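Local structure of Phosphoglucosamine/phosphogalactosamine mutase (Sulfolobus tokodaii, 2F7L) at residues K374-L379 against I428-A433; E386-K391 against K450-K455. The protein interconverts the 6-phosphates and 1-phosphates of glucosamine and galactosamine, a magnesium-dependent step in making UDP-N-acetylglucosamine and UDP-N-acetylgalactosamine. All coordinates share one frame; numbering follows the deposited sequence.

Contact 1 of 2, residues K374-L379 against I428-A433; sequences KTKVDL and IIRIMA. With SO4 (sulfate ion), chain C.
Thr-375 O is approached by two groups of the partner strand. Ile-431 N donates to Thr-375 O over 2.7 Å. This bond is nearly straight, 175° at the hydrogen, and Arg-430 CA-H adds a CA-H...O contact to the same oxygen. The return bond, from Thr-375 N to Ile-431 O, is weak. Two residues on, the exchange is mutual: Ile-429 N to Val-377 O measures 2.8 Å. Its counterpart, Val-377 N to Ile-429 O, measures 2.9 Å. Thr-375/Ile-431 and Val-377/Ile-429 are therefore hydrogen-bonded pairs, alternating with the non-hydrogen-bonded Lys-374/Met-432, Lys-376/Arg-430 and Asp-378/Ile-428, and the local axes run antiparallel at 161°.

The alternation divides the side chains between two faces. On the mainly apolar one, which also carries Thr-375, the outer arm of Ile-431 is stretched out, CD1 anti to CA (chi2 -175°), and its CD1 meets Val-377 CG1 at 3.7 Å. Near the end of the pairing, Ile-429 CD1 abuts the branch of Leu-379, lying 3.7 Å from its CB. Lys-374, Lys-376, Arg-430 and Met-432 line the other face. There Lys-376 CB rests against Ile-428 CG2 at 3.9 Å, while its NZ forms a salt bridge with Glu-426. The Arg-430 chain is extended from CG to NE, and NH1 donates to O4 of a sulfate at 2.8 Å; the sulfur lies at the guanidinium edge, in its plane. This anion, probably from the crystallisation liquor, also accepts from Gly-424 N.

Within the antiparallel sheet of the C-terminal domain, strand 371-378 is outermost and strand 428-435 lies between it and strand 416-422. Helix 438-452 packs on the mainly apolar face, where Val-452 touches Ile-429 and Ile-431.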
loop_
_atom_site.group_PDB
_atom_site.type_symbol
_atom_site.label_atom_id
_atom_site.label_comp_id
_atom_site.label_asym_id
_atom_site.label_seq_id
_atom_site.Cartn_x
_atom_site.Cartn_y
_atom_site.Cartn_z
ATOM N N LYS A 374 17.873 -3.021 -11.448
ATOM C CA LYS A 374 17.994 -2.344 -10.159
ATOM C C LYS A 374 19.272 -2.809 -9.467
ATOM O O LYS A 374 19.922 -3.717 -9.957
ATOM C CB LYS A 374 16.776 -2.680 -9.284
ATOM C CG LYS A 374 16.997 -3.911 -8.402
ATOM C CD LYS A 374 15.818 -4.877 -8.373
ATOM C CE LYS A 374 14.645 -4.326 -7.610
ATOM N NZ LYS A 374 14.207 -3.087 -8.266
ATOM N N THR A 375 19.614 -2.186 -8.336
ATOM C CA THR A 375 20.809 -2.533 -7.544
ATOM C C THR A 375 20.938 -1.731 -6.255
ATOM O O THR A 375 20.324 -0.678 -6.098
ATOM C CB THR A 375 22.115 -2.326 -8.349
ATOM O OG1 THR A 375 22.169 -3.290 -9.405
ATOM C CG2 THR A 375 23.347 -2.516 -7.476
ATOM N N LYS A 376 21.727 -2.254 -5.324
ATOM C CA LYS A 376 21.973 -1.577 -4.057
ATOM C C LYS A 376 23.480 -1.371 -3.956
ATOM O O LYS A 376 24.247 -2.253 -4.304
ATOM C CB LYS A 376 21.486 -2.433 -2.869
ATOM C CG LYS A 376 20.066 -2.991 -3.030
ATOM C CD LYS A 376 19.291 -3.127 -1.703
ATOM C CE LYS A 376 19.653 -4.379 -0.905
ATOM N NZ LYS A 376 19.049 -4.398 0.479
ATOM N N VAL A 377 23.912 -0.196 -3.530
ATOM C CA VAL A 377 25.344 0.046 -3.352
ATOM C C VAL A 377 25.543 0.787 -2.039
ATOM O O VAL A 377 24.841 1.752 -1.736
ATOM C CB VAL A 377 25.982 0.813 -4.558
ATOM C CG1 VAL A 377 24.899 1.433 -5.402
ATOM C CG2 VAL A 377 26.991 1.860 -4.069
ATOM N N ASP A 378 26.482 0.284 -1.248
ATOM C CA ASP A 378 26.771 0.845 0.061
ATOM C C ASP A 378 27.234 2.263 -0.033
ATOM O O ASP A 378 27.850 2.666 -1.018
ATOM C CB ASP A 378 27.848 0.052 0.789
ATOM C CG ASP A 378 27.414 -1.355 1.149
ATOM O OD1 ASP A 378 28.110 -1.972 1.986
ATOM O OD2 ASP A 378 26.408 -1.859 0.605
ATOM N N LEU A 379 26.930 3.025 1.009
ATOM C CA LEU A 379 27.336 4.406 1.049
ATOM C C LEU A 379 28.665 4.406 1.770
ATOM O O LEU A 379 28.734 4.106 2.954
ATOM C CB LEU A 379 26.314 5.247 1.814
ATOM C CG LEU A 379 26.169 6.687 1.313
ATOM C CD1 LEU A 379 25.190 7.439 2.180
ATOM C CD2 LEU A 379 27.503 7.381 1.311
ATOM N N ILE A 428 22.633 2.296 2.555
ATOM C CA ILE A 428 22.741 1.965 1.138
ATOM C C ILE A 428 21.983 2.875 0.187
ATOM O O ILE A 428 20.971 3.463 0.562
ATOM C CB ILE A 428 22.238 0.506 0.961
ATOM C CG1 ILE A 428 23.439 -0.419 0.834
ATOM C CG2 ILE A 428 21.187 0.398 -0.158
ATOM C CD1 ILE A 428 23.358 -1.621 1.755
ATOM N N ILE A 429 22.476 2.993 -1.046
ATOM C CA ILE A 429 21.773 3.788 -2.058
ATOM C C ILE A 429 21.225 2.808 -3.089
ATOM O O ILE A 429 21.972 1.996 -3.643
ATOM C CB ILE A 429 22.690 4.801 -2.778
ATOM C CG1 ILE A 429 22.961 5.997 -1.875
ATOM C CG2 ILE A 429 22.059 5.261 -4.069
ATOM C CD1 ILE A 429 24.254 5.892 -1.158
ATOM N N ARG A 430 19.915 2.866 -3.316
ATOM C CA ARG A 430 19.267 1.994 -4.280
ATOM C C ARG A 430 19.363 2.652 -5.637
ATOM O O ARG A 430 19.157 3.849 -5.761
ATOM C CB ARG A 430 17.786 1.776 -3.933
ATOM C CG ARG A 430 17.529 1.087 -2.581
ATOM C CD ARG A 430 16.114 0.496 -2.464
ATOM N NE ARG A 430 15.938 -0.252 -1.218
ATOM C CZ ARG A 430 15.329 0.206 -0.118
ATOM N NH1 ARG A 430 14.803 1.421 -0.078
ATOM N NH2 ARG A 430 15.275 -0.547 0.972
ATOM N N ILE A 431 19.701 1.874 -6.654
ATOM C CA ILE A 431 19.784 2.390 -8.009
ATOM C C ILE A 431 18.868 1.569 -8.885
ATOM O O ILE A 431 19.076 0.373 -9.033
ATOM C CB ILE A 431 21.204 2.260 -8.630
ATOM C CG1 ILE A 431 22.222 3.083 -7.847
ATOM C CG2 ILE A 431 21.170 2.723 -10.079
ATOM C CD1 ILE A 431 23.600 3.100 -8.479
ATOM N N MET A 432 17.849 2.197 -9.451
ATOM C CA MET A 432 16.977 1.469 -10.356
ATOM C C MET A 432 16.828 2.290 -11.631
ATOM O O MET A 432 16.768 3.532 -11.608
ATOM C CB MET A 432 15.604 1.199 -9.740
ATOM C CG MET A 432 14.653 2.373 -9.805
ATOM S SD MET A 432 13.071 2.024 -9.038
ATOM C CE MET A 432 12.464 0.752 -10.173
ATOM N N ALA A 433 16.805 1.588 -12.755
ATOM C CA ALA A 433 16.663 2.245 -14.041
ATOM C C ALA A 433 16.066 1.264 -15.025
ATOM O O ALA A 433 16.345 0.069 -14.961
ATOM C CB ALA A 433 18.028 2.727 -14.542
HETATM S S SO4 C . 13.256 2.879 2.575
HETATM O O1 SO4 C . 12.924 3.969 3.600
HETATM O O2 SO4 C . 13.616 1.597 3.328
HETATM O O3 SO4 C . 12.064 2.623 1.849
HETATM O O4 SO4 C . 14.470 3.298 1.994
#

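Contact 2 of 2, residues E386-K391 against K450-K455; sequences EEIYKK and KIVEGK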
loop_
_atom_site.group_PDB
_atom_site.type_symbol
_atom_site.label_atom_id
_atom_site.label_comp_id
_atom_site.label_asym_id
_atom_site.label_seq_id
_atom_site.Cartn_x
_atom_site.Cartn_y
_atom_site.Cartn_z
ATOM N N GLU A 386 24.251 13.773 -0.619
ATOM C CA GLU A 386 23.980 15.040 -1.286
ATOM C C GLU A 386 24.999 15.311 -2.388
ATOM O O GLU A 386 24.709 16.026 -3.351
ATOM C CB GLU A 386 24.008 16.188 -0.291
ATOM C CG GLU A 386 23.836 17.530 -0.974
ATOM C CD GLU A 386 24.875 18.542 -0.522
ATOM O OE1 GLU A 386 25.357 19.334 -1.374
ATOM O OE2 GLU A 386 25.204 18.545 0.689
ATOM N N GLU A 387 26.190 14.738 -2.249
ATOM C CA GLU A 387 27.232 14.915 -3.254
ATOM C C GLU A 387 26.979 14.043 -4.481
ATOM O O GLU A 387 27.213 14.463 -5.619
ATOM C CB GLU A 387 28.612 14.614 -2.652
ATOM C CG GLU A 387 29.066 15.674 -1.645
ATOM C CD GLU A 387 28.854 17.110 -2.173
ATOM O OE1 GLU A 387 29.400 17.427 -3.258
ATOM O OE2 GLU A 387 28.146 17.916 -1.510
ATOM N N ILE A 388 26.500 12.827 -4.244
ATOM C CA ILE A 388 26.195 11.906 -5.331
ATOM C C ILE A 388 25.107 12.601 -6.152
ATOM O O ILE A 388 25.226 12.784 -7.365
ATOM C CB ILE A 388 25.636 10.564 -4.782
ATOM C CG1 ILE A 388 26.453 10.096 -3.567
ATOM C CG2 ILE A 388 25.659 9.510 -5.860
ATOM C CD1 ILE A 388 27.844 9.632 -3.872
ATOM N N TYR A 389 24.048 13.001 -5.456
ATOM C CA TYR A 389 22.931 13.690 -6.074
ATOM C C TYR A 389 23.444 14.817 -6.959
ATOM O O TYR A 389 23.193 14.828 -8.160
ATOM C CB TYR A 389 22.002 14.232 -4.988
ATOM C CG TYR A 389 21.185 13.171 -4.265
ATOM C CD1 TYR A 389 20.476 13.483 -3.107
ATOM C CD2 TYR A 389 21.127 11.863 -4.733
ATOM C CE1 TYR A 389 19.741 12.523 -2.435
ATOM C CE2 TYR A 389 20.387 10.894 -4.062
ATOM C CZ TYR A 389 19.701 11.233 -2.913
ATOM O OH TYR A 389 18.996 10.268 -2.227
ATOM N N LYS A 390 24.171 15.756 -6.359
ATOM C CA LYS A 390 24.749 16.880 -7.097
ATOM C C LYS A 390 25.425 16.443 -8.394
ATOM O O LYS A 390 25.286 17.101 -9.418
ATOM C CB LYS A 390 25.780 17.594 -6.229
ATOM C CG LYS A 390 25.251 18.765 -5.421
ATOM C CD LYS A 390 25.280 20.058 -6.237
ATOM C CE LYS A 390 25.001 21.304 -5.368
ATOM N NZ LYS A 390 25.090 22.600 -6.138
ATOM N N LYS A 391 26.151 15.331 -8.341
ATOM C CA LYS A 391 26.875 14.810 -9.493
ATOM C C LYS A 391 25.979 14.273 -10.599
ATOM O O LYS A 391 25.870 14.878 -11.665
ATOM C CB LYS A 391 27.831 13.707 -9.035
ATOM C CG LYS A 391 29.274 13.855 -9.500
ATOM C CD LYS A 391 29.515 13.278 -10.888
ATOM C CE LYS A 391 31.031 13.146 -11.145
ATOM N NZ LYS A 391 31.435 12.241 -12.277
ATOM N N LYS A 450 28.862 3.594 -10.575
ATOM C CA LYS A 450 30.173 4.206 -10.460
ATOM C C LYS A 450 30.090 5.488 -9.666
ATOM O O LYS A 450 30.714 5.604 -8.618
ATOM C CB LYS A 450 30.750 4.521 -11.835
ATOM C CG LYS A 450 31.754 3.497 -12.312
ATOM C CD LYS A 450 31.144 2.501 -13.284
ATOM C CE LYS A 450 31.243 3.003 -14.729
ATOM N NZ LYS A 450 30.453 4.253 -14.956
ATOM N N ILE A 451 29.310 6.441 -10.176
ATOM C CA ILE A 451 29.129 7.749 -9.537
ATOM C C ILE A 451 28.742 7.637 -8.067
ATOM O O ILE A 451 29.236 8.390 -7.226
ATOM C CB ILE A 451 28.027 8.581 -10.238
ATOM C CG1 ILE A 451 28.388 8.815 -11.697
ATOM C CG2 ILE A 451 27.839 9.910 -9.523
ATOM C CD1 ILE A 451 27.334 9.588 -12.460
ATOM N N VAL A 452 27.841 6.702 -7.770
ATOM C CA VAL A 452 27.377 6.507 -6.401
ATOM C C VAL A 452 28.552 6.034 -5.583
ATOM O O VAL A 452 28.699 6.383 -4.413
ATOM C CB VAL A 452 26.227 5.466 -6.326
ATOM C CG1 VAL A 452 25.979 5.058 -4.887
ATOM C CG2 VAL A 452 24.954 6.053 -6.935
ATOM N N GLU A 453 29.402 5.245 -6.223
ATOM C CA GLU A 453 30.582 4.727 -5.562
ATOM C C GLU A 453 31.594 5.841 -5.357
ATOM O O GLU A 453 32.686 5.605 -4.855
ATOM C CB GLU A 453 31.188 3.611 -6.406
ATOM C CG GLU A 453 30.584 2.244 -6.143
ATOM C CD GLU A 453 30.781 1.296 -7.306
ATOM O OE1 GLU A 453 31.851 1.350 -7.952
ATOM O OE2 GLU A 453 29.859 0.494 -7.578
ATOM N N GLY A 454 31.207 7.061 -5.718
ATOM C CA GLY A 454 32.115 8.185 -5.598
ATOM C C GLY A 454 33.137 7.920 -6.676
ATOM O O GLY A 454 34.276 8.382 -6.613
ATOM N N LYS A 455 32.682 7.163 -7.675
ATOM C CA LYS A 455 33.486 6.733 -8.815
ATOM C C LYS A 455 34.563 5.747 -8.356
ATOM O O LYS A 455 34.622 4.622 -8.912
ATOM C CB LYS A 455 34.105 7.935 -9.525
ATOM C CG LYS A 455 33.264 8.455 -10.687
ATOM C CD LYS A 455 33.311 7.489 -11.883
ATOM C CE LYS A 455 32.524 8.028 -13.104
ATOM N NZ LYS A 455 33.181 9.150 -13.854
ATOM O OXT LYS A 455 35.320 6.102 -7.426
#
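Lys-391 lays its aliphatic chain over one methyl of Ile-451 before reaching the C-terminal residue. Its CB sits 3.8 Å from Ile-451 CG2, and CG stays near the same methyl. A bend about the CB-CG bond (chi2 -85°) places CD 4.0 Å from Ile-451 CG2, so that three successive carbons border a single group. Beyond CD the chain is extended, and its NZ comes within 3.9 Å of Lys-455 NZ, the two side chains crossing at about a right angle. Like charges this close would repel if both amines are protonated; at 2.8 Å resolution the exact placing of such exposed tips deserves caution.

Ile-388 supplies the second foothold, one helical turn earlier. With CG2 anti to the backbone N, this branch faces the backbone of the other helix: Ile-388 CG2 lies 3.5 Å from Val-452 CA and 3.7 Å from Val-452 CG2. Ile-388 CD1 lies near the carbonyl oxygens of Val-452 and Ile-451.

This is plain helix-helix packing within the C-terminal domain of the phosphohexose mutase, away from the annotated sites. It joins the middle of helix 385-396 to the C-terminal end of helix 438-452, which finishes in a Schellman motif at Gly-454. Ile-451 also packs on Ile-392, Val-395 and Tyr-396 of the first helix, whereas Val-452 lies between that helix and the sheet.

In the fold
From the N terminus, the chain passes through the three alpha/beta/alpha domains before reaching strand 371-378, the first half of contact 1, followed, after a short connection, by helix 385-396, the first half of contact 2. Strands 402-404, 409-413 and 416-422 come next. Strand 428-435 then closes contact 1 across a 48-residue interval, and helix 438-452 closes contact 2 across 58 residues. The segments alternate, so the two closures cross instead of nesting. Their centres are 11 Å apart and they touch directly, Val-377 CG2 lying 3.5 Å from Val-452 CG1. Together they join edge strand 371-378 to its neighbour 428-435, and helix 385-396 to helix 438-452, which packs on both strands through Val-452.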